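Side-chain contacts in octenoyl-CoA reductase/carboxylase (Streptomyces sp., PDB 4A0S), which catalyses the NADPH-dependent reductive carboxylation of 2-octenoyl-CoA, supplying an unusual extender unit for cinnabaramide polyketide biosynthesis: residues A296-V299 against V300-A303; A386-P389 against L390-A394. One frame throughout, in Å; residues are numbered along the deposited sequence.

Interaction 1: residues A296-V299 against V300-A303; sequences AKLV and VEKA
K297 and E301, one turn apart near the C-terminal end of helix 285-303, exemplify an i to i+4 salt bridge on an exposed helix face. The two chains slant across one another. The lysine bends at its last two torsions, which brings NZ back to 3.4 Å from OE2 of E301. The glutamate reaches out straight beyond CG, its CG anti to the carbonyl carbon (chi1 -57°). OE2 also lies against the L298 side chain, with CD2 of the leucine 3.4 Å away, so the carboxylate sits between an ammonium group and a methyl. A water joins NZ of K297 to OE1 of E301 through two weak bonds. On the buried side CG1 of V299 lies 4.1 Å from CB of A303, one turn on; I223, L225, V249 and I270 of the parallel sheet of the nucleotide-binding domain receive the valine, and A303 touches I223, I247 and V249. Ordinary i to i+4 bonds run through the segment, from V300 N to A296 O (2.8 Å) to A303 N to V299 O (2.7 Å). The helix is therefore amphipathic here. Long and in contact with solvent, the ion pair probably contributes modestly, whereas V299 and A303 pack the helix onto the Rossmann-type sheet.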
# COMPACT_ATOMS: atom_id res chain seq x y z
N ALA A 296 -4.42 -24.64 12.50
CA ALA A 296 -4.60 -23.35 13.16
C ALA A 296 -4.42 -23.47 14.67
O ALA A 296 -3.65 -22.71 15.26
CB ALA A 296 -5.96 -22.76 12.83
N LYS A 297 -5.12 -24.43 15.28
CA LYS A 297 -4.95 -24.67 16.71
C LYS A 297 -3.48 -24.88 17.04
O LYS A 297 -2.98 -24.28 17.98
CB LYS A 297 -5.81 -25.85 17.19
CG LYS A 297 -5.10 -26.73 18.23
CD LYS A 297 -6.05 -27.51 19.14
CE LYS A 297 -6.24 -26.81 20.48
NZ LYS A 297 -4.95 -26.41 21.15
N LEU A 298 -2.79 -25.72 16.27
CA LEU A 298 -1.37 -25.96 16.50
C LEU A 298 -0.54 -24.69 16.40
O LEU A 298 0.34 -24.46 17.23
CB LEU A 298 -0.80 -26.98 15.53
CG LEU A 298 -0.77 -28.46 15.89
CD1 LEU A 298 0.01 -29.17 14.79
CD2 LEU A 298 -0.13 -28.70 17.27
N VAL A 299 -0.78 -23.89 15.36
CA VAL A 299 -0.01 -22.65 15.23
C VAL A 299 -0.29 -21.76 16.45
O VAL A 299 0.64 -21.20 17.02
CB VAL A 299 -0.25 -21.92 13.89
CG1 VAL A 299 0.68 -20.73 13.77
CG2 VAL A 299 -0.01 -22.86 12.71
N VAL A 300 -1.56 -21.64 16.84
CA VAL A 300 -1.93 -20.89 18.05
C VAL A 300 -1.13 -21.37 19.28
O VAL A 300 -0.60 -20.55 20.02
CB VAL A 300 -3.47 -20.94 18.34
CG1 VAL A 300 -3.82 -20.24 19.66
CG2 VAL A 300 -4.28 -20.30 17.20
N GLU A 301 -1.03 -22.69 19.45
CA GLU A 301 -0.30 -23.32 20.55
C GLU A 301 1.16 -22.95 20.53
O GLU A 301 1.74 -22.61 21.57
CB GLU A 301 -0.35 -24.86 20.49
CG GLU A 301 -1.70 -25.52 20.47
CD GLU A 301 -1.61 -27.04 20.64
OE1 GLU A 301 -0.99 -27.49 21.63
OE2 GLU A 301 -2.16 -27.77 19.79
N LYS A 302 1.77 -23.04 19.35
CA LYS A 302 3.20 -22.83 19.20
C LYS A 302 3.59 -21.37 19.15
O LYS A 302 4.57 -20.97 19.78
CB LYS A 302 3.73 -23.55 17.96
CG LYS A 302 3.55 -25.03 18.05
CD LYS A 302 4.11 -25.73 16.84
CE LYS A 302 3.87 -27.23 16.98
NZ LYS A 302 4.53 -27.82 18.18
N ALA A 303 2.82 -20.59 18.40
CA ALA A 303 3.21 -19.23 18.07
C ALA A 303 2.32 -18.20 18.73
O ALA A 303 2.62 -17.02 18.70
CB ALA A 303 3.19 -19.04 16.56
O HOH W 1 -3.34 -26.50 24.02

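Interaction 2: residues A386-P389 against L390-A394; sequences AVYP and LAEAA
The start of a beta-alpha-beta crossover is the setting here: strand 384-389 gives way to helix 393-401 through a short 3-10 turn at residues 390-391, and the chain later returns as strand 408-412, parallel to the first. P389 and E392 carry the turn. The amide N of E392, the N-cap residue, donates to O of P389 at 2.8 Å, an i+3 bond bent to 144° at the hydrogen and approaching from well above the carbonyl plane. A second i+3 bond follows, A393 N to L390 O at 2.8 Å. The glutamate turns back beside the proline, its CG anti to its own carbonyl carbon (chi1 -60°) and its carboxylate lying obliquely along the CG-CD edge of the pyrrolidine, with OE2 3.3 Å from CG of P389. The other oxygen, OE1, meets the edge of the Y388 ring near its plane, 3.7 Å from CD2, with the carboxylate plane turned 83° from that of the ring. A crystal neighbour touches E392 and may influence this pose. Y388 also packs on A396 and V399 of the following helix and on V409, while L390 and A393 meet V411 of the returning strand. The carboxylate thus makes a van der Waals contact with the proline and faces an aromatic edge whose slight positive polarisation probably suits its charge; the directed hydrogen bonding of the turn rests instead on backbone amides.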
# COMPACT_ATOMS: atom_id res chain seq x y z
N ALA A 386 24.56 -29.25 0.31
CA ALA A 386 25.29 -30.23 -0.48
C ALA A 386 25.84 -29.55 -1.70
O ALA A 386 25.30 -28.56 -2.18
CB ALA A 386 24.38 -31.40 -0.87
N VAL A 387 26.95 -30.08 -2.20
CA VAL A 387 27.57 -29.53 -3.38
C VAL A 387 27.88 -30.71 -4.28
O VAL A 387 28.37 -31.73 -3.82
CB VAL A 387 28.88 -28.77 -3.04
CG1 VAL A 387 29.42 -28.07 -4.28
CG2 VAL A 387 28.65 -27.78 -1.91
N TYR A 388 27.55 -30.59 -5.56
CA TYR A 388 27.90 -31.60 -6.54
C TYR A 388 28.68 -30.91 -7.62
O TYR A 388 28.41 -29.74 -7.93
CB TYR A 388 26.63 -32.18 -7.17
CG TYR A 388 25.88 -33.09 -6.26
CD1 TYR A 388 25.05 -32.58 -5.27
CD2 TYR A 388 26.02 -34.47 -6.38
CE1 TYR A 388 24.37 -33.42 -4.41
CE2 TYR A 388 25.34 -35.32 -5.54
CZ TYR A 388 24.52 -34.79 -4.56
OH TYR A 388 23.84 -35.64 -3.72
N PRO A 389 29.65 -31.62 -8.21
CA PRO A 389 30.26 -31.07 -9.41
C PRO A 389 29.24 -31.08 -10.54
O PRO A 389 28.25 -31.85 -10.50
CB PRO A 389 31.36 -32.07 -9.73
CG PRO A 389 30.86 -33.36 -9.18
CD PRO A 389 30.17 -32.97 -7.91
N LEU A 390 29.48 -30.23 -11.52
CA LEU A 390 28.65 -30.23 -12.72
C LEU A 390 28.52 -31.65 -13.29
O LEU A 390 27.44 -32.04 -13.73
CB LEU A 390 29.19 -29.24 -13.76
CG LEU A 390 28.21 -29.00 -14.92
CD1 LEU A 390 26.81 -28.57 -14.45
CD2 LEU A 390 28.80 -28.00 -15.88
N ALA A 391 29.63 -32.40 -13.28
CA ALA A 391 29.65 -33.80 -13.72
C ALA A 391 28.49 -34.59 -13.14
O ALA A 391 27.94 -35.49 -13.80
CB ALA A 391 30.96 -34.45 -13.30
N GLU A 392 28.11 -34.26 -11.91
CA GLU A 392 27.07 -34.98 -11.22
C GLU A 392 25.81 -34.16 -11.03
O GLU A 392 25.04 -34.43 -10.12
CB GLU A 392 27.59 -35.45 -9.86
CG GLU A 392 28.80 -36.37 -9.98
CD GLU A 392 29.49 -36.57 -8.63
OE1 GLU A 392 28.78 -36.66 -7.61
OE2 GLU A 392 30.74 -36.62 -8.61
N ALA A 393 25.62 -33.14 -11.87
CA ALA A 393 24.45 -32.26 -11.75
C ALA A 393 23.14 -33.01 -11.94
O ALA A 393 22.14 -32.68 -11.31
CB ALA A 393 24.55 -31.09 -12.73
N ALA A 394 23.15 -34.04 -12.78
CA ALA A 394 21.95 -34.88 -12.95
C ALA A 394 21.51 -35.52 -11.61
O ALA A 394 20.33 -35.51 -11.26
CB ALA A 394 22.19 -35.94 -14.00

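Followed from the N terminus, the chain completes interaction 1 within helix 285-303 before it reaches interaction 2 at the end of strand 384-389; the two are in series, neither nested nor crossed. Each joins immediately consecutive segments, so each closes only a local turn. The first belongs to the nucleotide-binding domain, where its helix lies on the six-stranded parallel sheet. The second follows the chain's passage through that sheet's last strand, 356-359, and helix 365-376, and starts the crossover to strand 408-412 in the mixed sheet. The centres of interaction 1 and interaction 2 are about 39 Å apart. The nearest atoms of interactions 1 and 2 are about 27 Å apart, so the two do not touch.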